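Local coordinates for PlcR protein (Bacillus thuringiensis serovar israelensis ATCC 35646, PDB 2QFC) that acts as a transcriptional activator of the RNPP quorum-sensing family, binding the signalling peptide PapR and probably DNA through a helix-turn-helix domain, at the interface of chains A and B. Numbering follows the deposited sequence. Chains: chain A/B, PlcR protein.

Contact 1: the interface of chains A and B. Residues chain A 87, 231-233, 270, 272; chain B 226-227, 230.
The flat carboxamide of B:Asn230 lays one face over the backbone of A:Ala233. CA of A:Ala233 stands almost directly above the amide carbon CG, 4.0 Å away, and CB of B:Asn230 runs on beneath the peptide nitrogen of the same alanine. At the amide-nitrogen edge, the aliphatic CE of A:Lys87 comes obliquely past ND2, 4.0 Å from it and a little to the A:Ala233 side. At the oxygen end A:Leu270 lies against OD1, CD1 from above on the A:Ala233 side (3.7 Å) and CD2 near the level of the plane; the two side chains cross at about a right angle. The opposite face is turned back toward B:Asn230's own chain, where the carbonyl of B:Cys227 lies. With CG anti to the carbonyl carbon (chi1 -64°), the amide extends away from the backbone O, which serves a different partner. That O of B:Asn230 accepts a hydrogen bond of 2.8 Å from the peptide N of A:Met232. The N-H points nearly straight at it (165° at H). The donor is nevertheless tilted 31° from the carbonyl plane. Inside chain A, OG of A:Ser231 accepts a 2.9 Å bond from N of A:Ala233, which helps fix the turn that presents the methionine N-H. The A:Met232 chain, bent at chi3, carries its methyl CE to 4.0 Å from CA of B:Cys227, near the end of helix 212-228. B:Asn230 contributes about half of the buried surface of this patch (103 of 201 Å²), meeting chain A with both backbone and side chain, and so probably helps hold the two subunits together.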
# COMPACT_ATOMS: atom_id res chain seq x y z
N LYS A 87 -11.03 4.06 9.68
CA LYS A 87 -10.49 5.40 9.76
C LYS A 87 -11.64 6.40 9.84
O LYS A 87 -11.55 7.42 10.53
CB LYS A 87 -9.61 5.68 8.55
CG LYS A 87 -8.87 6.98 8.58
CD LYS A 87 -7.83 7.04 9.73
CE LYS A 87 -6.99 8.32 9.63
NZ LYS A 87 -6.47 8.72 10.97
N SER A 231 3.81 10.84 6.26
CA SER A 231 2.40 10.69 6.58
C SER A 231 1.81 11.64 7.57
O SER A 231 2.31 11.77 8.67
CB SER A 231 2.08 9.28 7.03
OG SER A 231 0.77 9.31 7.56
N MET A 232 0.70 12.25 7.19
CA MET A 232 0.02 13.18 8.08
C MET A 232 -1.08 12.48 8.85
O MET A 232 -1.90 13.15 9.44
CB MET A 232 -0.63 14.32 7.28
CG MET A 232 0.22 14.99 6.28
SD MET A 232 -0.37 16.68 6.01
CE MET A 232 -1.27 16.52 4.44
N ALA A 233 -1.17 11.15 8.79
CA ALA A 233 -2.32 10.43 9.36
C ALA A 233 -2.62 10.76 10.85
O ALA A 233 -3.79 10.96 11.21
CB ALA A 233 -2.19 8.91 9.16
N LEU A 270 -6.30 19.37 7.59
CA LEU A 270 -6.99 18.09 7.47
C LEU A 270 -8.49 18.14 7.66
O LEU A 270 -9.14 17.11 7.64
CB LEU A 270 -6.38 17.01 8.37
CG LEU A 270 -4.90 16.74 8.12
CD1 LEU A 270 -4.35 15.56 8.91
CD2 LEU A 270 -4.66 16.56 6.61
N MET A 272 -10.25 18.44 10.22
CA MET A 272 -10.52 17.55 11.33
C MET A 272 -11.22 18.36 12.41
O MET A 272 -10.59 18.78 13.40
CB MET A 272 -9.21 16.97 11.86
CG MET A 272 -8.65 15.91 10.94
SD MET A 272 -7.09 15.21 11.51
CE MET A 272 -7.04 13.78 10.41
N SER B 226 -4.03 15.82 -1.45
CA SER B 226 -2.96 15.48 -0.55
C SER B 226 -3.50 15.46 0.86
O SER B 226 -3.19 14.56 1.64
CB SER B 226 -1.91 16.56 -0.68
OG SER B 226 -0.63 16.03 -0.89
N CYS B 227 -4.32 16.44 1.22
CA CYS B 227 -4.84 16.47 2.58
C CYS B 227 -5.86 15.39 2.79
O CYS B 227 -6.01 14.86 3.87
CB CYS B 227 -5.44 17.82 2.88
SG CYS B 227 -4.22 19.14 2.97
N ASN B 230 -4.03 12.15 3.47
CA ASN B 230 -3.06 12.32 4.53
C ASN B 230 -1.62 12.21 4.08
O ASN B 230 -0.77 11.78 4.88
CB ASN B 230 -3.32 11.37 5.69
CG ASN B 230 -4.64 11.63 6.36
OD1 ASN B 230 -5.04 12.76 6.56
ND2 ASN B 230 -5.31 10.58 6.73

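Contact 2: the interface of chains A and B. Residues chain A 226-227, 230, 235, 239; chain B 232, 269-270.
The sulfur of A:Cys227 presses into the end of helix 253-269 of chain B, the closely packed part of this contact. SG lies 3.5 Å from the branch methyl CG2 of B:Ile269 and about as near that isoleucine's carbonyl O, so the thiol rests against both; CB of the cysteine sits 3.4 Å from the same O. With SG anti to its own carbonyl carbon (chi1 -68°), the thiol points away from the A:Cys227 O, which meets another neighbour: the methyl CD2 of B:Leu270, at 3.4 Å. The same methyl also approaches the side-chain oxygen OD1 of A:Asn230, 3.6 Å away, the two side chains slanting past each other. From another direction the B:Met232 methyl CE reaches the helix end, close to the A:Ser226 carbonyl O (3.6 Å) and to CA of A:Cys227. The backbone N of B:Met232 gives a hydrogen bond of 2.8 Å to O of A:Asn230. The looser part lies on helix 235-248 of chain A. There the tip of A:Ile235, with CG1 anti to the backbone N (chi1 -157°), brings CD1 to 4.0 Å from CE of B:Met232. Farther along, the phenol OH of A:Tyr239 comes up against the flank of the CG1-CD1 arm of B:Ile269, 3.9 Å from CD1, while the ring itself stays back. Each of these two residues buries little surface against this partner, compared with A:Cys227. In the fold, the end of helix 212-228 and the first turns of helix 235-248 of chain A form the receiving surface; against it come the chain B loop carrying B:Met232 and the place where helix 253-269 gives way to B:Leu270.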
# COMPACT_ATOMS: atom_id res chain seq x y z
N SER A 226 6.57 9.65 11.32
CA SER A 226 5.57 10.26 10.48
C SER A 226 6.20 11.10 9.41
O SER A 226 5.69 11.16 8.28
CB SER A 226 4.68 11.15 11.32
OG SER A 226 3.42 10.56 11.54
N CYS A 227 7.30 11.78 9.73
CA CYS A 227 7.93 12.61 8.73
C CYS A 227 8.76 11.77 7.76
O CYS A 227 8.95 12.12 6.62
CB CYS A 227 8.79 13.67 9.39
SG CYS A 227 7.81 14.96 10.31
N ASN A 230 6.43 10.16 5.28
CA ASN A 230 5.61 11.19 4.66
C ASN A 230 4.12 11.19 5.03
O ASN A 230 3.26 11.62 4.23
CB ASN A 230 5.81 11.24 3.12
CG ASN A 230 7.20 11.74 2.73
OD1 ASN A 230 7.78 12.61 3.38
ND2 ASN A 230 7.74 11.20 1.68
N ILE A 235 -0.28 12.98 12.69
CA ILE A 235 0.70 13.99 13.10
C ILE A 235 0.10 15.18 13.87
O ILE A 235 0.73 15.73 14.76
CB ILE A 235 1.55 14.47 11.90
CG1 ILE A 235 2.86 15.03 12.38
CG2 ILE A 235 0.81 15.46 11.06
CD1 ILE A 235 3.73 15.58 11.31
N TYR A 239 1.26 16.40 17.48
CA TYR A 239 1.61 17.69 18.02
C TYR A 239 0.71 18.07 19.22
O TYR A 239 1.17 18.73 20.19
CB TYR A 239 1.65 18.77 16.93
CG TYR A 239 2.88 18.66 16.05
CD1 TYR A 239 4.12 19.05 16.52
CD2 TYR A 239 2.79 18.18 14.73
CE1 TYR A 239 5.24 18.94 15.75
CE2 TYR A 239 3.94 18.06 13.93
CZ TYR A 239 5.15 18.43 14.47
OH TYR A 239 6.28 18.35 13.73
N MET B 232 2.06 13.76 2.86
CA MET B 232 2.96 14.88 2.79
C MET B 232 3.94 14.67 1.69
O MET B 232 4.83 15.44 1.56
CB MET B 232 3.75 15.06 4.10
CG MET B 232 2.98 14.98 5.38
SD MET B 232 3.83 15.88 6.69
CE MET B 232 4.68 14.57 7.54
N ILE B 269 10.51 19.96 8.60
CA ILE B 269 9.84 18.73 9.01
C ILE B 269 10.31 17.50 8.21
O ILE B 269 10.58 16.46 8.80
CB ILE B 269 8.34 18.92 8.78
CG1 ILE B 269 7.58 19.17 10.07
CG2 ILE B 269 7.73 17.75 8.14
CD1 ILE B 269 6.11 18.88 9.82
N LEU B 270 10.41 17.63 6.88
CA LEU B 270 10.74 16.49 6.03
C LEU B 270 12.22 16.56 5.74
O LEU B 270 12.77 15.75 4.99
CB LEU B 270 9.89 16.47 4.75
CG LEU B 270 8.40 16.50 5.11
CD1 LEU B 270 7.40 16.76 3.97
CD2 LEU B 270 7.99 15.23 5.84

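The centres of the C-alpha atoms of contact 1 and contact 2 are about 10 Å apart, between the C-terminal helical regions of the two chains. They are largely exchanged counterparts: the end of helix 212-228 and the loop residue 230 after it belong to chain B in contact 1, meeting A:Met232 and A:Leu270, and to chain A in contact 2, meeting B:Met232 and B:Leu270. Contact 1 extends toward helix 61-87, contact 2 toward helix 235-248. Because the interface is two-fold symmetric, each subunit both gives and receives the same connection, which fits a dimer, although the structure alone does not prove that this is the form active in the cell.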